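Local structure of tungsten formylmethanofuran dehydrogenase subunit E (Syntrophus aciditrophicus, 3D00) at residues A[164-169]-A[179-184]. The protein is of uncertain function but binds zinc through a treble-clef finger and belongs to the FmdE family implicated in microbial methanogenesis. Residues are numbered along the deposited sequence; the frame is centred on the assembly and turned at random.
Sequences VLCPQC and ELCLSC. With ZN (zinc ion), chain B.
The Gln168 amide lays one face over Cys184. SG sits almost straight above amide CD, 3.7 Å away, and Cys184 CB is on the same face. With CG anti to the backbone N (chi1 -166°) and the chain extended beyond it, the Gln168 side chain runs past the sulfur and brings its amide over Cys184. At the oxygen end of the amide, Leu180 CD1 lies 3.7 Å from Gln168 OE1, closer to the amide plane. The Pro167 ring also has a face and an edge in use. Leu180 CD2 lies over one face, shifted toward the rim, 3.8 Å from Pro167 CG. Glu179 O meets the ring edge, 3.3 Å from Pro167 CD.

Cys166, Cys169, Cys181 and Cys184 bind the zinc ion through SG, at 2.4 to 2.5 Å. Their SG atoms surround it as a tetrahedron. Cys166 SG, anti to its backbone N (chi1 180°), also accepts a nearly straight hydrogen bond from Cys181 N at 3.5 Å. A weak, more bent bond reaches it from Gln168 N. Cys181 is the N-cap of the helix, and its SG accepts from Cys184 N at 3.4 Å. These N-H groups probably offset part of the negative charge of the four sulfurs.

The site is the zinc knuckle and helix start of a treble-clef finger. Cys166 and Cys169 come from the turn after strand 163-165, which pairs antiparallel with strand 172-174. Cys181 stands just before helix 182-187 and Cys184 lies in its first turn. Tyr173 of strand 172-174 packs on Cys166 and Cys181, and Leu84 of the second subunit packs on Cys181 and Ser183.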
ATOM      1  N   VAL A 164     -20.218 -15.171   0.542  1.00 44.62           N
ATOM      2  CA  VAL A 164     -20.660 -16.395   1.209  1.00 43.40           C
ATOM      3  C   VAL A 164     -19.847 -16.632   2.495  1.00 42.13           C
ATOM      4  O   VAL A 164     -18.951 -15.834   2.808  1.00 41.94           O
ATOM      5  CB  VAL A 164     -20.532 -17.604   0.252  1.00 43.90           C
ATOM      6  CG1 VAL A 164     -21.587 -17.519  -0.837  1.00 43.88           C
ATOM      7  CG2 VAL A 164     -19.122 -17.672  -0.358  1.00 43.44           C
ATOM      8  N   LEU A 165     -20.162 -17.710   3.222  1.00 40.88           N
ATOM      9  CA  LEU A 165     -19.492 -18.063   4.493  1.00 41.32           C
ATOM     10  C   LEU A 165     -18.571 -19.279   4.347  1.00 41.75           C
ATOM     11  O   LEU A 165     -19.013 -20.361   3.959  1.00 41.56           O
ATOM     12  CB  LEU A 165     -20.522 -18.350   5.598  1.00 41.13           C
ATOM     13  CG  LEU A 165     -20.033 -18.524   7.046  1.00 41.42           C
ATOM     14  CD1 LEU A 165     -19.281 -17.286   7.501  1.00 42.47           C
ATOM     15  CD2 LEU A 165     -21.157 -18.882   8.044  1.00 41.07           C
ATOM     16  N   CYS A 166     -17.297 -19.119   4.684  1.00 42.91           N
ATOM     17  CA  CYS A 166     -16.363 -20.242   4.579  1.00 42.88           C
ATOM     18  C   CYS A 166     -16.720 -21.261   5.630  1.00 43.07           C
ATOM     19  O   CYS A 166     -16.791 -20.919   6.798  1.00 42.13           O
ATOM     20  CB  CYS A 166     -14.934 -19.787   4.773  1.00 43.60           C
ATOM     21  SG  CYS A 166     -13.770 -21.153   4.661  1.00 43.82           S
ATOM     22  N   PRO A 167     -16.958 -22.519   5.214  1.00 44.13           N
ATOM     23  CA  PRO A 167     -17.348 -23.530   6.192  1.00 44.92           C
ATOM     24  C   PRO A 167     -16.268 -23.857   7.189  1.00 46.50           C
ATOM     25  O   PRO A 167     -16.568 -24.346   8.265  1.00 46.07           O
ATOM     26  CB  PRO A 167     -17.622 -24.765   5.342  1.00 43.48           C
ATOM     27  CG  PRO A 167     -16.974 -24.517   4.043  1.00 43.32           C
ATOM     28  CD  PRO A 167     -16.904 -23.065   3.838  1.00 43.68           C
ATOM     29  N   GLN A 168     -15.014 -23.641   6.810  1.00 46.86           N
ATOM     30  CA  GLN A 168     -13.918 -24.040   7.649  1.00 48.30           C
ATOM     31  C   GLN A 168     -13.598 -23.003   8.724  1.00 48.44           C
ATOM     32  O   GLN A 168     -13.441 -23.365   9.903  1.00 48.80           O
ATOM     33  CB  GLN A 168     -12.689 -24.367   6.801  1.00 49.49           C
ATOM     34  CG  GLN A 168     -11.647 -25.100   7.583  1.00 50.74           C
ATOM     35  CD  GLN A 168     -10.358 -25.215   6.862  1.00 51.77           C
ATOM     36  OE1 GLN A 168     -10.296 -25.677   5.713  1.00 51.16           O
ATOM     37  NE2 GLN A 168      -9.297 -24.783   7.528  1.00 53.08           N
ATOM     38  N   CYS A 169     -13.523 -21.722   8.350  1.00 47.30           N
ATOM     39  CA  CYS A 169     -13.193 -20.678   9.327  1.00 47.63           C
ATOM     40  C   CYS A 169     -14.364 -19.797   9.707  1.00 47.08           C
ATOM     41  O   CYS A 169     -14.240 -18.998  10.635  1.00 47.89           O
ATOM     42  CB  CYS A 169     -12.052 -19.798   8.817  1.00 47.39           C
ATOM     43  SG  CYS A 169     -12.524 -18.664   7.505  1.00 46.52           S
ATOM     44  N   GLU A 179     -14.873 -23.081  -2.669  1.00 54.08           N
ATOM     45  CA  GLU A 179     -15.697 -23.703  -1.638  1.00 54.16           C
ATOM     46  C   GLU A 179     -15.130 -23.453  -0.252  1.00 53.03           C
ATOM     47  O   GLU A 179     -15.786 -23.728   0.755  1.00 53.37           O
ATOM     48  CB  GLU A 179     -15.791 -25.211  -1.837  1.00 55.96           C
ATOM     49  CG  GLU A 179     -15.853 -25.701  -3.268  1.00 57.08           C
ATOM     50  CD  GLU A 179     -15.681 -27.208  -3.317  1.00 57.91           C
ATOM     51  OE1 GLU A 179     -16.518 -27.916  -2.705  1.00 58.73           O
ATOM     52  OE2 GLU A 179     -14.692 -27.671  -3.931  1.00 58.28           O
ATOM     53  N   LEU A 180     -13.880 -23.013  -0.205  1.00 50.26           N
ATOM     54  CA  LEU A 180     -13.335 -22.403   0.983  1.00 48.91           C
ATOM     55  C   LEU A 180     -12.769 -21.075   0.556  1.00 45.80           C
ATOM     56  O   LEU A 180     -12.645 -20.767  -0.629  1.00 45.37           O
ATOM     57  CB  LEU A 180     -12.225 -23.244   1.613  1.00 49.63           C
ATOM     58  CG  LEU A 180     -12.457 -24.699   1.972  1.00 48.95           C
ATOM     59  CD1 LEU A 180     -11.116 -25.390   2.080  1.00 49.03           C
ATOM     60  CD2 LEU A 180     -13.264 -24.857   3.265  1.00 49.72           C
ATOM     61  N   CYS A 181     -12.445 -20.263   1.534  1.00 44.49           N
ATOM     62  CA  CYS A 181     -11.779 -19.026   1.264  1.00 43.48           C
ATOM     63  C   CYS A 181     -10.324 -19.329   0.980  1.00 43.85           C
ATOM     64  O   CYS A 181      -9.811 -20.440   1.239  1.00 45.73           O
ATOM     65  CB  CYS A 181     -11.894 -18.070   2.436  1.00 42.29           C
ATOM     66  SG  CYS A 181     -10.901 -18.566   3.808  1.00 43.28           S
ATOM     67  N   LEU A 182      -9.672 -18.319   0.426  1.00 44.33           N
ATOM     68  CA  LEU A 182      -8.315 -18.454  -0.078  1.00 42.60           C
ATOM     69  C   LEU A 182      -7.351 -18.715   1.066  1.00 42.89           C
ATOM     70  O   LEU A 182      -6.330 -19.338   0.877  1.00 41.42           O
ATOM     71  CB  LEU A 182      -7.924 -17.224  -0.882  1.00 41.95           C
ATOM     72  CG  LEU A 182      -8.563 -17.070  -2.282  1.00 41.58           C
ATOM     73  CD1 LEU A 182      -8.239 -15.729  -2.944  1.00 40.73           C
ATOM     74  CD2 LEU A 182      -8.174 -18.245  -3.235  1.00 41.35           C
ATOM     75  N   SER A 183      -7.693 -18.268   2.275  1.00 43.36           N
ATOM     76  CA  SER A 183      -6.863 -18.562   3.430  1.00 43.72           C
ATOM     77  C   SER A 183      -6.930 -20.054   3.729  1.00 45.76           C
ATOM     78  O   SER A 183      -5.901 -20.733   3.813  1.00 45.40           O
ATOM     79  CB  SER A 183      -7.274 -17.726   4.654  1.00 43.12           C
ATOM     80  OG  SER A 183      -6.433 -18.014   5.756  1.00 43.25           O
ATOM     81  N   CYS A 184      -8.149 -20.573   3.863  1.00 45.93           N
ATOM     82  CA  CYS A 184      -8.367 -21.984   4.174  1.00 46.40           C
ATOM     83  C   CYS A 184      -7.912 -22.916   3.049  1.00 47.31           C
ATOM     84  O   CYS A 184      -7.570 -24.088   3.289  1.00 48.07           O
ATOM     85  CB  CYS A 184      -9.848 -22.211   4.555  1.00 46.14           C
ATOM     86  SG  CYS A 184     -10.205 -21.621   6.218  1.00 46.20           S
TER
HETATM   87 ZN    ZN B 200     -11.893 -19.949   5.488  1.00 38.46          ZN